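Local coordinates for protein peptidyl-prolyl cis-trans isomerase (Hirschia baltica, PDB 5EX2) that probably catalyses the cis-trans isomerisation of peptide bonds preceding proline, as expected of a periplasmic folding helper of the cyclophilin family, at residues A[66-71]-A[173-178]; A[30-35]-A[200-205]; A[231-236]-A[258-263]. All coordinates share one frame; numbering follows the deposited sequence.

Overall arrangement
Contacts 1 and 2 both border the eight-stranded antiparallel barrel, their centres about 11 Å apart. Along the chain, contact 1 is nested inside the loop that contact 2 closes, and the two touch directly: Arg175 NH1 meets Leu201 O at 2.9 Å, a probable hydrogen bond, and Val68 O meets Gly204 N in the same way. The loop after helix 195-198 is thus held to a barrel strand, a hairpin and an arginine. Contact 3 follows later in the chain, its centre about 23 and 24 Å from those of contacts 1 and 2. It pairs strands 229-233 and 261-264 of a separate three-stranded sheet, which strand 17-19 completes, so early and late parts of the chain meet there.

Contact 1 (A[66-71]-A[173-178]); sequences HRVISG and LMRDES
The guanidinium of Arg175 has the methyl CG1 of Val68 over one face, with NH1 only 3.3 Å from that carbon. Ile69 O and Ser70 CA approach obliquely, the carbonyl oxygen 4.0 Å from NE. Val68 holds CG1 anti to its backbone N, and the bent arginine chain crosses it at about a right angle. The polar end of Arg175 is used elsewhere: NH1 gives a hydrogen bond to Leu201 O, whereas buried NE has no partner. A bound magnesium ion lies about 3 Å from the nearest atom of this side chain, an unusual neighbour for a group that is likely to be cationic. Farther along, Asp176 CB meets Gly71 O at 3.3 Å, and CG stands anti to the backbone N. A water gives one hydrogen to Gly71 O (2.8 Å) and the other to Ser178 OG. That hydroxyl in turn donates to Asp176 O, reaching it from above the carbonyl plane. Gly71 has a positive phi of 73°, which favours glycine. Strands 63-69 and 171-174 flank strand 73-76 on its two sides, and His66 and Arg67 together face Gln75 in a classic beta bulge; the contact ties strand ends of the closed antiparallel barrel of the cyclophilin fold.

Contact 2 (A[30-35]-A[200-205]); sequences TTKGVV and SLTIGE
A tight beta hairpin of the cyclophilin barrel, joining strands 25-30 and 33-39 through a type I turn from Thr30 to Gly33, meets the loop that follows helix 195-198. Thr30 also builds an ST turn: OG1, set between the backbone N and the carbonyl carbon, accepts from Lys32 N at 2.9 Å. The same hydroxyl donates to Gly33 O at 2.7 Å, in the carbonyl plane and on a lone pair, while Thr30 N grips that oxygen too. An alanine here would probably loosen the turn, since the hydroxyl that ties Lys32 N to Gly33 O would be gone along with its packing against Leu201 CD2. Gly33, at a phi of 123°, has backbone angles that call for glycine. From the turn Lys32 reaches across Ser200, its chain bent at chi2 and chi4, with CB 3.4 Å from Ser200 OG. Farther out CE lies 3.4 Å from Ser200 O, and Leu201 CD2 packs on CG at 3.9 Å. The ammonium forms a salt bridge with Asp211, whose carboxylate also accepts from Thr31 OG1 and Thr202 N and so joins hairpin to loop. Ser200 OG has its own protein partner in Val197 O. Two waters complete the interface. One lies between Lys32 NZ and Thr202 OG1, the latter bond weak; the other gives its hydrogens to Lys32 O and to Ser200 OG, 2.7 Å from each.

Contact 3 (A[231-236]-A[258-263]); sequences WVMRND and QTPSVV
Asn235 carries CG anti to its carbonyl carbon (chi1 -58°), and Thr259 likewise places OG1 anti to its own carbonyl carbon, which brings the amide and the hydroxyl together. Asn235 ND2 donates to Thr259 OG1 at 3.0 Å, the acceptor lying within 3° of the amide plane. The threonine methyl CG2, anti to the backbone N, sits 3.4 Å from Met233 O. The Val232 and Thr259 side chains cross at about a right angle, with Val232 CG1 3.8 Å from Thr259 CG2. Met233 leaves with CG anti to its backbone N and bends at chi3, so that SD and CE pass obliquely by the ring of Pro260; CE comes within 3.9 Å of Pro260 CB.

Beyond these groups the backbones pair as antiparallel strands. Trp231 and Val262 are a hydrogen-bonded pair, exchanging two N-H...O bonds, with Trp231 N 2.9 Å from Val262 O; Trp231 CB packs on Val262 CG2 on one face of the sheet. Val232 and Ser261 form a non-hydrogen-bonded pair whose side chains point to the opposite face, where both valine methyls touch Ser261 OG, itself a donor to Thr259 O. Met233 N continues the pairing to Pro260 O at 2.8 Å, nearly along the C=O axis. On its other edge strand 229-233 pairs with strand 17-19, and helix 238-247 packs on Met233, Asn235 and Pro260.

Buried Asn235 is held at both ends, because OD1 accepts from Gly126 N while ND2 serves Thr259; the two bonds should fix which way round the amide lies, and the one to Thr259 carries the polar pairing past the end of the strands.

Contact 1 (A[66-71]-A[173-178])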
ATOM      1  N   HIS A  66      -1.253  -1.551 -18.622  1.00 10.37           N
ATOM      2  CA  HIS A  66      -2.084  -1.951 -19.751  1.00  8.70           C
ATOM      3  C   HIS A  66      -3.583  -1.848 -19.496  1.00  9.44           C
ATOM      4  O   HIS A  66      -4.365  -1.977 -20.429  1.00 10.08           O
ATOM      5  CB  HIS A  66      -1.746  -3.383 -20.157  1.00 12.83           C
ATOM      6  CG  HIS A  66      -2.132  -4.393 -19.128  1.00  9.25           C
ATOM      7  ND1 HIS A  66      -1.331  -4.717 -18.053  1.00 11.70           N
ATOM      8  CD2 HIS A  66      -3.270  -5.112 -18.980  1.00 16.37           C
ATOM      9  CE1 HIS A  66      -1.952  -5.607 -17.297  1.00 13.99           C
ATOM     10  NE2 HIS A  66      -3.129  -5.863 -17.836  1.00 14.94           N
ATOM     11  N   ARG A  67      -3.992  -1.645 -18.251  1.00  8.98           N
ATOM     12  CA  ARG A  67      -5.411  -1.503 -17.936  0.51 11.60           C
ATOM     13  C   ARG A  67      -5.568  -0.428 -16.881  1.00  9.53           C
ATOM     14  O   ARG A  67      -5.256  -0.649 -15.714  1.00 10.10           O
ATOM     15  CB  ARG A  67      -5.995  -2.835 -17.450  0.51 11.06           C
ATOM     16  CG  ARG A  67      -7.458  -2.788 -17.011  0.51 26.09           C
ATOM     17  CD  ARG A  67      -7.829  -4.078 -16.285  0.51 20.78           C
ATOM     18  NE  ARG A  67      -9.141  -4.032 -15.631  0.51 16.88           N
ATOM     19  CZ  ARG A  67      -9.367  -4.287 -14.343  0.51 12.83           C
ATOM     20  NH1 ARG A  67      -8.378  -4.612 -13.522  0.51 22.28           N
ATOM     21  NH2 ARG A  67     -10.605  -4.217 -13.862  0.51 14.61           N
ATOM     22  N   VAL A  68      -6.037   0.733 -17.313  1.00  8.63           N
ATOM     23  CA  VAL A  68      -6.115   1.904 -16.454  1.00  8.45           C
ATOM     24  C   VAL A  68      -7.501   2.489 -16.580  1.00  8.24           C
ATOM     25  O   VAL A  68      -7.951   2.817 -17.686  1.00  9.35           O
ATOM     26  CB  VAL A  68      -5.055   2.949 -16.843  1.00  8.96           C
ATOM     27  CG1 VAL A  68      -5.136   4.167 -15.954  1.00 10.22           C
ATOM     28  CG2 VAL A  68      -3.668   2.344 -16.780  1.00  9.79           C
ATOM     29  N   ILE A  69      -8.195   2.571 -15.451  1.00  8.85           N
ATOM     30  CA  ILE A  69      -9.580   2.978 -15.437  1.00  9.53           C
ATOM     31  C   ILE A  69      -9.708   4.190 -14.528  1.00  9.58           C
ATOM     32  O   ILE A  69      -9.335   4.134 -13.343  1.00  9.69           O
ATOM     33  CB  ILE A  69     -10.480   1.821 -14.971  1.00 10.83           C
ATOM     34  CG1 ILE A  69     -10.339   0.635 -15.932  1.00 13.57           C
ATOM     35  CG2 ILE A  69     -11.915   2.278 -14.887  1.00 12.68           C
ATOM     36  CD1 ILE A  69     -11.093  -0.607 -15.501  1.00 12.63           C
ATOM     37  N   SER A  70     -10.194   5.284 -15.099  1.00 11.95           N
ATOM     38  CA  SER A  70     -10.354   6.521 -14.364  1.00 14.77           C
ATOM     39  C   SER A  70     -11.248   6.307 -13.169  1.00 12.51           C
ATOM     40  O   SER A  70     -12.267   5.623 -13.263  1.00 14.54           O
ATOM     41  CB  SER A  70     -10.936   7.616 -15.250  1.00 22.45           C
ATOM     42  OG  SER A  70     -10.920   8.852 -14.557  1.00 23.70           O
ATOM     43  N   GLY A  71     -10.855   6.885 -12.043  1.00 12.10           N
ATOM     44  CA  GLY A  71     -11.646   6.762 -10.839  1.00 13.81           C
ATOM     45  C   GLY A  71     -11.590   5.385 -10.198  1.00 12.01           C
ATOM     46  O   GLY A  71     -12.408   5.087  -9.337  1.00 12.58           O
ATOM     47  N   LEU A 173      -2.534  -0.211  -8.823  1.00  8.47           N
ATOM     48  CA  LEU A 173      -2.346   0.998  -8.030  1.00  8.14           C
ATOM     49  C   LEU A 173      -3.690   1.674  -7.870  1.00  8.70           C
ATOM     50  O   LEU A 173      -4.316   2.060  -8.867  1.00  8.26           O
ATOM     51  CB  LEU A 173      -1.373   1.952  -8.716  1.00  9.01           C
ATOM     52  CG  LEU A 173      -0.036   1.352  -9.132  1.00  9.75           C
ATOM     53  CD1 LEU A 173       0.790   2.415  -9.852  1.00  9.48           C
ATOM     54  CD2 LEU A 173       0.743   0.808  -7.938  1.00 11.09           C
ATOM     55  N   MET A 174      -4.182   1.786  -6.645  1.00  8.13           N
ATOM     56  CA  MET A 174      -5.502   2.361  -6.433  1.00  8.07           C
ATOM     57  C   MET A 174      -5.504   3.864  -6.622  1.00  8.21           C
ATOM     58  O   MET A 174      -4.792   4.587  -5.942  1.00  8.70           O
ATOM     59  CB  MET A 174      -6.039   2.030  -5.042  1.00  9.92           C
ATOM     60  CG  MET A 174      -6.229   0.561  -4.763  1.00  9.54           C
ATOM     61  SD  MET A 174      -7.222  -0.282  -6.000  1.00 11.53           S
ATOM     62  CE  MET A 174      -8.650   0.773  -6.078  1.00 13.51           C
ATOM     63  N   ARG A 175      -6.297   4.325  -7.568  1.00  8.64           N
ATOM     64  CA  ARG A 175      -6.415   5.747  -7.870  1.00  9.51           C
ATOM     65  C   ARG A 175      -7.553   6.400  -7.105  1.00  9.46           C
ATOM     66  O   ARG A 175      -7.552   7.611  -6.909  1.00 12.17           O
ATOM     67  CB  ARG A 175      -6.617   5.963  -9.368  1.00 10.47           C
ATOM     68  CG  ARG A 175      -5.390   5.623 -10.185  1.00 10.27           C
ATOM     69  CD  ARG A 175      -5.660   5.450 -11.658  1.00 10.57           C
ATOM     70  NE  ARG A 175      -6.265   6.569 -12.381  1.00 10.71           N
ATOM     71  CZ  ARG A 175      -5.763   7.112 -13.498  1.00  9.19           C
ATOM     72  NH1 ARG A 175      -4.550   6.780 -13.954  1.00  9.49           N
ATOM     73  NH2 ARG A 175      -6.456   8.048 -14.136  1.00 11.86           N
ATOM     74  N   ASP A 176      -8.525   5.603  -6.665  1.00  9.51           N
ATOM     75  CA  ASP A 176      -9.699   6.104  -5.950  1.00 10.68           C
ATOM     76  C   ASP A 176     -10.258   4.981  -5.094  1.00  8.58           C
ATOM     77  O   ASP A 176     -10.050   3.791  -5.376  1.00 10.38           O
ATOM     78  CB  ASP A 176     -10.758   6.626  -6.922  1.00 13.33           C
ATOM     79  CG  ASP A 176     -11.904   7.324  -6.212  1.00 26.75           C
ATOM     80  OD1 ASP A 176     -11.676   8.415  -5.654  1.00 28.35           O
ATOM     81  OD2 ASP A 176     -13.035   6.786  -6.209  1.00 34.47           O
ATOM     82  N   GLU A 177     -10.951   5.365  -4.033  1.00 10.68           N
ATOM     83  CA  GLU A 177     -11.561   4.417  -3.116  1.00  8.68           C
ATOM     84  C   GLU A 177     -12.424   3.420  -3.865  1.00 10.07           C
ATOM     85  O   GLU A 177     -13.316   3.797  -4.621  1.00 12.13           O
ATOM     86  CB  GLU A 177     -12.396   5.158  -2.074  1.00 14.33           C
ATOM     87  CG  GLU A 177     -13.222   4.232  -1.156  1.00 15.44           C
ATOM     88  CD  GLU A 177     -14.104   4.991  -0.175  1.00 22.99           C
ATOM     89  OE1 GLU A 177     -14.320   6.200  -0.389  1.00 21.63           O
ATOM     90  OE2 GLU A 177     -14.593   4.378   0.807  1.00 16.76           O
ATOM     91  N   SER A 178     -12.159   2.140  -3.622  1.00  9.20           N
ATOM     92  CA  SER A 178     -12.850   1.062  -4.330  1.00 12.22           C
ATOM     93  C   SER A 178     -13.207  -0.081  -3.391  1.00  8.75           C
ATOM     94  O   SER A 178     -12.580  -1.141  -3.426  1.00 10.58           O
ATOM     95  CB  SER A 178     -11.978   0.557  -5.469  1.00 11.36           C
ATOM     96  OG  SER A 178     -11.670   1.615  -6.360  1.00 10.90           O
TER
HETATM   97  O   HOH W   1     -13.510   3.003  -7.890  1.00 18.16           O

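Contact 2 (A[30-35]-A[200-205])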
ATOM      1  N   THR A  30       8.114   5.132 -13.213  1.00 10.71           N
ATOM      2  CA  THR A  30       7.194   5.022 -14.333  1.00 11.10           C
ATOM      3  C   THR A  30       7.432   6.171 -15.298  1.00 11.82           C
ATOM      4  O   THR A  30       8.120   7.156 -14.971  1.00 12.05           O
ATOM      5  CB  THR A  30       5.702   5.048 -13.898  1.00 11.12           C
ATOM      6  OG1 THR A  30       5.283   6.409 -13.724  1.00 11.54           O
ATOM      7  CG2 THR A  30       5.465   4.254 -12.628  1.00 10.81           C
ATOM      8  N   THR A  31       6.831   6.072 -16.479  1.00  9.84           N
ATOM      9  CA  THR A  31       6.935   7.122 -17.450  1.00 11.09           C
ATOM     10  C   THR A  31       6.125   8.364 -17.077  1.00  9.99           C
ATOM     11  O   THR A  31       6.123   9.332 -17.818  1.00 11.34           O
ATOM     12  CB  THR A  31       6.538   6.611 -18.853  1.00  9.79           C
ATOM     13  OG1 THR A  31       5.337   5.839 -18.759  1.00  9.89           O
ATOM     14  CG2 THR A  31       7.641   5.736 -19.425  1.00 10.49           C
ATOM     15  N   LYS A  32       5.450   8.335 -15.924  0.53  8.38           N
ATOM     16  CA  LYS A  32       4.784   9.526 -15.390  0.53  9.69           C
ATOM     17  C   LYS A  32       5.424  10.014 -14.095  0.53  8.84           C
ATOM     18  O   LYS A  32       4.934  10.957 -13.470  0.53  9.28           O
ATOM     19  CB  LYS A  32       3.300   9.241 -15.157  0.53  9.43           C
ATOM     20  CG  LYS A  32       2.464   9.241 -16.428  0.53 12.45           C
ATOM     21  CD  LYS A  32       2.244  10.649 -16.970  0.53 11.35           C
ATOM     22  CE  LYS A  32       1.412  10.636 -18.235  0.53 16.72           C
ATOM     23  NZ  LYS A  32       2.038   9.801 -19.289  0.53 16.45           N
ATOM     24  N   GLY A  33       6.524   9.377 -13.702  1.00 11.08           N
ATOM     25  CA  GLY A  33       7.216   9.732 -12.474  1.00  8.44           C
ATOM     26  C   GLY A  33       7.354   8.551 -11.529  1.00  9.70           C
ATOM     27  O   GLY A  33       7.029   7.392 -11.848  1.00 10.01           O
ATOM     28  N   VAL A  34       7.858   8.848 -10.336  1.00  9.33           N
ATOM     29  CA  VAL A  34       8.221   7.818  -9.378  1.00  9.29           C
ATOM     30  C   VAL A  34       7.104   7.564  -8.367  1.00  8.90           C
ATOM     31  O   VAL A  34       6.383   8.470  -7.964  1.00 10.06           O
ATOM     32  CB  VAL A  34       9.528   8.195  -8.645  1.00  9.19           C
ATOM     33  CG1 VAL A  34       9.343   9.398  -7.716  1.00 11.41           C
ATOM     34  CG2 VAL A  34      10.080   6.996  -7.892  1.00 11.94           C
ATOM     35  N   VAL A  35       6.973   6.294  -8.000  1.00  8.67           N
ATOM     36  CA  VAL A  35       6.038   5.830  -7.005  1.00  7.74           C
ATOM     37  C   VAL A  35       6.855   5.056  -5.970  1.00 10.37           C
ATOM     38  O   VAL A  35       7.558   4.106  -6.311  1.00 10.70           O
ATOM     39  CB  VAL A  35       4.937   4.931  -7.617  1.00  9.11           C
ATOM     40  CG1 VAL A  35       3.955   4.491  -6.556  1.00 10.29           C
ATOM     41  CG2 VAL A  35       4.208   5.654  -8.761  1.00 10.34           C
ATOM     42  N   SER A 200      -2.140   9.834 -12.896  1.00  8.87           N
ATOM     43  CA  SER A 200      -1.824  10.463 -14.175  1.00 12.53           C
ATOM     44  C   SER A 200      -1.516   9.428 -15.257  1.00 12.06           C
ATOM     45  O   SER A 200      -1.322   9.796 -16.416  1.00 11.15           O
ATOM     46  CB  SER A 200      -0.640  11.432 -14.031  1.00 11.22           C
ATOM     47  OG  SER A 200       0.594  10.752 -13.880  1.00 12.24           O
ATOM     48  N   LEU A 201      -1.401   8.152 -14.892  1.00  9.48           N
ATOM     49  CA  LEU A 201      -1.107   7.120 -15.889  1.00 10.47           C
ATOM     50  C   LEU A 201      -2.214   7.092 -16.941  1.00  9.28           C
ATOM     51  O   LEU A 201      -3.390   7.284 -16.618  1.00  9.76           O
ATOM     52  CB  LEU A 201      -0.932   5.756 -15.222  1.00  9.08           C
ATOM     53  CG  LEU A 201       0.252   5.662 -14.250  1.00  8.42           C
ATOM     54  CD1 LEU A 201       0.198   4.427 -13.421  1.00  9.62           C
ATOM     55  CD2 LEU A 201       1.562   5.680 -15.016  1.00  8.44           C
ATOM     56  N   THR A 202      -1.817   6.868 -18.191  1.00 10.41           N
ATOM     57  CA  THR A 202      -2.728   6.983 -19.318  1.00  9.05           C
ATOM     58  C   THR A 202      -3.852   5.950 -19.231  1.00 10.01           C
ATOM     59  O   THR A 202      -3.612   4.751 -19.053  1.00  9.97           O
ATOM     60  CB  THR A 202      -1.954   6.834 -20.628  1.00 11.35           C
ATOM     61  OG1 THR A 202      -0.974   7.879 -20.707  1.00 13.91           O
ATOM     62  CG2 THR A 202      -2.858   6.961 -21.816  1.00 10.02           C
ATOM     63  N   ILE A 203      -5.067   6.453 -19.364  1.00 10.94           N
ATOM     64  CA  ILE A 203      -6.280   5.670 -19.270  1.00 10.67           C
ATOM     65  C   ILE A 203      -6.487   4.835 -20.514  1.00 12.66           C
ATOM     66  O   ILE A 203      -6.258   5.312 -21.617  1.00 12.33           O
ATOM     67  CB  ILE A 203      -7.488   6.624 -19.068  1.00 12.11           C
ATOM     68  CG1 ILE A 203      -7.410   7.291 -17.697  1.00 13.58           C
ATOM     69  CG2 ILE A 203      -8.839   5.919 -19.249  1.00 16.56           C
ATOM     70  CD1 ILE A 203      -8.152   8.615 -17.618  1.00 17.53           C
ATOM     71  N   GLY A 204      -6.955   3.602 -20.340  1.00 10.58           N
ATOM     72  CA  GLY A 204      -7.357   2.770 -21.471  1.00 10.80           C
ATOM     73  C   GLY A 204      -7.318   1.296 -21.132  1.00 10.66           C
ATOM     74  O   GLY A 204      -6.653   0.869 -20.185  1.00 11.20           O
ATOM     75  N   GLU A 205      -8.014   0.513 -21.943  1.00 12.45           N
ATOM     76  CA  GLU A 205      -8.187  -0.912 -21.694  1.00 15.75           C
ATOM     77  C   GLU A 205      -8.054  -1.711 -22.989  1.00 14.80           C
ATOM     78  O   GLU A 205      -9.010  -2.337 -23.441  1.00 18.33           O
ATOM     79  CB  GLU A 205      -9.552  -1.161 -21.062  1.00 15.84           C
ATOM     80  CG  GLU A 205      -9.807  -0.304 -19.834  1.00 20.17           C
ATOM     81  CD  GLU A 205     -11.195  -0.512 -19.289  1.00 21.15           C
ATOM     82  OE1 GLU A 205     -11.527  -1.676 -19.007  1.00 21.30           O
ATOM     83  OE2 GLU A 205     -11.956   0.473 -19.177  1.00 23.54           O
TER
HETATM   84  O   HOH W   2       2.674  12.428 -13.339  1.00 13.53           O
HETATM   85  O   HOH W   3       0.536  10.731 -21.534  1.00 28.17           O

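Contact 3 (A[231-236]-A[258-263])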
ATOM      1  N   TRP A 231       9.754   8.142   5.780  1.00 10.53           N
ATOM      2  CA  TRP A 231       9.129   8.158   7.093  1.00  9.07           C
ATOM      3  C   TRP A 231       7.639   8.275   6.898  1.00  9.47           C
ATOM      4  O   TRP A 231       7.173   8.903   5.946  1.00  9.83           O
ATOM      5  CB  TRP A 231       9.635   9.321   7.961  1.00 14.96           C
ATOM      6  CG  TRP A 231      10.969   9.120   8.642  1.00 16.16           C
ATOM      7  CD1 TRP A 231      11.194   8.669   9.927  1.00 13.35           C
ATOM      8  CD2 TRP A 231      12.251   9.423   8.100  1.00 19.49           C
ATOM      9  NE1 TRP A 231      12.542   8.663  10.195  1.00 21.05           N
ATOM     10  CE2 TRP A 231      13.213   9.115   9.088  1.00 12.96           C
ATOM     11  CE3 TRP A 231      12.681   9.909   6.869  1.00 16.44           C
ATOM     12  CZ2 TRP A 231      14.575   9.285   8.879  1.00 17.05           C
ATOM     13  CZ3 TRP A 231      14.029  10.078   6.661  1.00 18.65           C
ATOM     14  CH2 TRP A 231      14.968   9.763   7.659  1.00 22.65           C
ATOM     15  N   VAL A 232       6.903   7.671   7.817  1.00  7.47           N
ATOM     16  CA  VAL A 232       5.445   7.701   7.829  1.00  8.10           C
ATOM     17  C   VAL A 232       5.032   8.197   9.189  1.00  8.59           C
ATOM     18  O   VAL A 232       5.555   7.744  10.204  1.00  9.41           O
ATOM     19  CB  VAL A 232       4.843   6.312   7.541  1.00  7.87           C
ATOM     20  CG1 VAL A 232       3.327   6.332   7.646  1.00  8.59           C
ATOM     21  CG2 VAL A 232       5.285   5.825   6.193  1.00  9.01           C
ATOM     22  N   MET A 233       4.123   9.152   9.217  1.00  6.68           N
ATOM     23  CA  MET A 233       3.640   9.685  10.483  1.00  7.72           C
ATOM     24  C   MET A 233       3.035   8.559  11.328  1.00  8.60           C
ATOM     25  O   MET A 233       2.388   7.652  10.830  1.00  8.85           O
ATOM     26  CB  MET A 233       2.620  10.798  10.237  1.00  8.54           C
ATOM     27  CG  MET A 233       2.077  11.464  11.524  1.00  8.05           C
ATOM     28  SD  MET A 233       1.067  12.890  11.185  1.00  8.74           S
ATOM     29  CE  MET A 233       2.293  14.102  10.699  1.00 10.45           C
ATOM     30  N   ARG A 234       3.310   8.607  12.625  1.00  7.71           N
ATOM     31  CA  ARG A 234       2.792   7.636  13.573  1.00  8.19           C
ATOM     32  C   ARG A 234       1.341   7.966  13.908  1.00  9.00           C
ATOM     33  O   ARG A 234       1.038   9.063  14.369  1.00  9.01           O
ATOM     34  CB  ARG A 234       3.644   7.614  14.845  1.00  9.44           C
ATOM     35  CG  ARG A 234       4.996   6.955  14.639  1.00 10.03           C
ATOM     36  CD  ARG A 234       5.776   6.729  15.927  1.00 12.55           C
ATOM     37  NE  ARG A 234       7.084   6.123  15.662  1.00 18.79           N
ATOM     38  CZ  ARG A 234       7.294   4.833  15.391  1.00 21.68           C
ATOM     39  NH1 ARG A 234       6.285   3.972  15.331  1.00 15.75           N
ATOM     40  NH2 ARG A 234       8.527   4.397  15.171  1.00 21.56           N
ATOM     41  N   ASN A 235       0.444   7.027  13.629  1.00 10.06           N
ATOM     42  CA  ASN A 235      -0.967   7.285  13.798  1.00  9.19           C
ATOM     43  C   ASN A 235      -1.314   7.472  15.256  1.00  9.57           C
ATOM     44  O   ASN A 235      -2.269   8.165  15.551  1.00 10.05           O
ATOM     45  CB  ASN A 235      -1.786   6.148  13.193  1.00  8.67           C
ATOM     46  CG  ASN A 235      -1.492   5.945  11.701  1.00 10.80           C
ATOM     47  OD1 ASN A 235      -0.972   4.907  11.309  1.00 10.92           O
ATOM     48  ND2 ASN A 235      -1.866   6.908  10.875  1.00  9.73           N
ATOM     49  N   ASP A 236      -0.510   6.892  16.148  1.00  9.55           N
ATOM     50  CA  ASP A 236      -0.778   6.950  17.580  1.00 10.46           C
ATOM     51  C   ASP A 236      -0.064   8.125  18.252  1.00 12.13           C
ATOM     52  O   ASP A 236      -0.027   8.215  19.491  1.00 14.89           O
ATOM     53  CB  ASP A 236      -0.388   5.627  18.261  1.00 13.05           C
ATOM     54  CG  ASP A 236       1.083   5.253  18.082  1.00 21.44           C
ATOM     55  OD1 ASP A 236       1.797   5.847  17.249  1.00 18.64           O
ATOM     56  OD2 ASP A 236       1.534   4.331  18.794  1.00 35.85           O
ATOM     57  N   GLN A 258      -4.165  10.213   2.793  1.00  9.37           N
ATOM     58  CA  GLN A 258      -3.313   9.190   3.348  1.00  8.68           C
ATOM     59  C   GLN A 258      -2.563   9.741   4.553  1.00 10.14           C
ATOM     60  O   GLN A 258      -2.374  10.949   4.694  1.00  9.53           O
ATOM     61  CB  GLN A 258      -2.316   8.698   2.326  1.00  8.86           C
ATOM     62  CG  GLN A 258      -2.938   8.084   1.117  1.00 10.31           C
ATOM     63  CD  GLN A 258      -1.950   7.211   0.396  1.00 10.48           C
ATOM     64  OE1 GLN A 258      -1.809   6.023   0.718  1.00 12.25           O
ATOM     65  NE2 GLN A 258      -1.212   7.793  -0.532  1.00 13.31           N
ATOM     66  N   THR A 259      -2.113   8.838   5.408  1.00  7.57           N
ATOM     67  CA  THR A 259      -1.267   9.201   6.526  1.00  7.35           C
ATOM     68  C   THR A 259      -0.085   9.976   5.991  1.00  7.81           C
ATOM     69  O   THR A 259       0.571   9.518   5.079  1.00  7.93           O
ATOM     70  CB  THR A 259      -0.772   7.964   7.271  1.00  9.20           C
ATOM     71  OG1 THR A 259      -1.884   7.293   7.872  1.00  8.86           O
ATOM     72  CG2 THR A 259       0.233   8.355   8.352  1.00  7.40           C
ATOM     73  N   PRO A 260       0.196  11.163   6.554  1.00  7.51           N
ATOM     74  CA  PRO A 260       1.332  11.915   6.024  1.00  7.56           C
ATOM     75  C   PRO A 260       2.592  11.079   5.975  1.00  7.60           C
ATOM     76  O   PRO A 260       2.988  10.443   6.951  1.00  8.08           O
ATOM     77  CB  PRO A 260       1.458  13.072   7.013  1.00 12.03           C
ATOM     78  CG  PRO A 260       0.043  13.342   7.413  1.00  8.98           C
ATOM     79  CD  PRO A 260      -0.550  11.957   7.544  1.00  8.46           C
ATOM     80  N   SER A 261       3.244  11.119   4.822  1.00  8.85           N
ATOM     81  CA  SER A 261       4.443  10.337   4.560  1.00  8.12           C
ATOM     82  C   SER A 261       5.407  11.174   3.737  1.00  9.46           C
ATOM     83  O   SER A 261       4.987  12.034   2.968  1.00 10.09           O
ATOM     84  CB  SER A 261       4.093   9.042   3.819  1.00  8.49           C
ATOM     85  OG  SER A 261       3.082   8.318   4.512  1.00  9.45           O
ATOM     86  N   VAL A 262       6.687  10.928   3.906  1.00  9.95           N
ATOM     87  CA  VAL A 262       7.708  11.686   3.191  0.57  9.52           C
ATOM     88  C   VAL A 262       8.847  10.776   2.789  1.00  8.44           C
ATOM     89  O   VAL A 262       9.223   9.867   3.525  1.00 10.69           O
ATOM     90  CB  VAL A 262       8.264  12.842   4.052  0.57 11.09           C
ATOM     91  CG1 VAL A 262       7.194  13.884   4.297  0.57 23.66           C
ATOM     92  CG2 VAL A 262       8.792  12.312   5.379  0.57 15.18           C
ATOM     93  N   VAL A 263       9.383  11.023   1.603  1.00  9.74           N
ATOM     94  CA  VAL A 263      10.516  10.285   1.085  1.00  9.94           C
ATOM     95  C   VAL A 263      11.605  11.296   0.736  1.00 12.14           C
ATOM     96  O   VAL A 263      11.349  12.272   0.035  1.00 13.18           O
ATOM     97  CB  VAL A 263      10.153   9.452  -0.153  1.00 12.82           C
ATOM     98  CG1 VAL A 263      11.376   8.679  -0.644  1.00 12.61           C
ATOM     99  CG2 VAL A 263       8.989   8.500   0.145  1.00 11.47           C
TER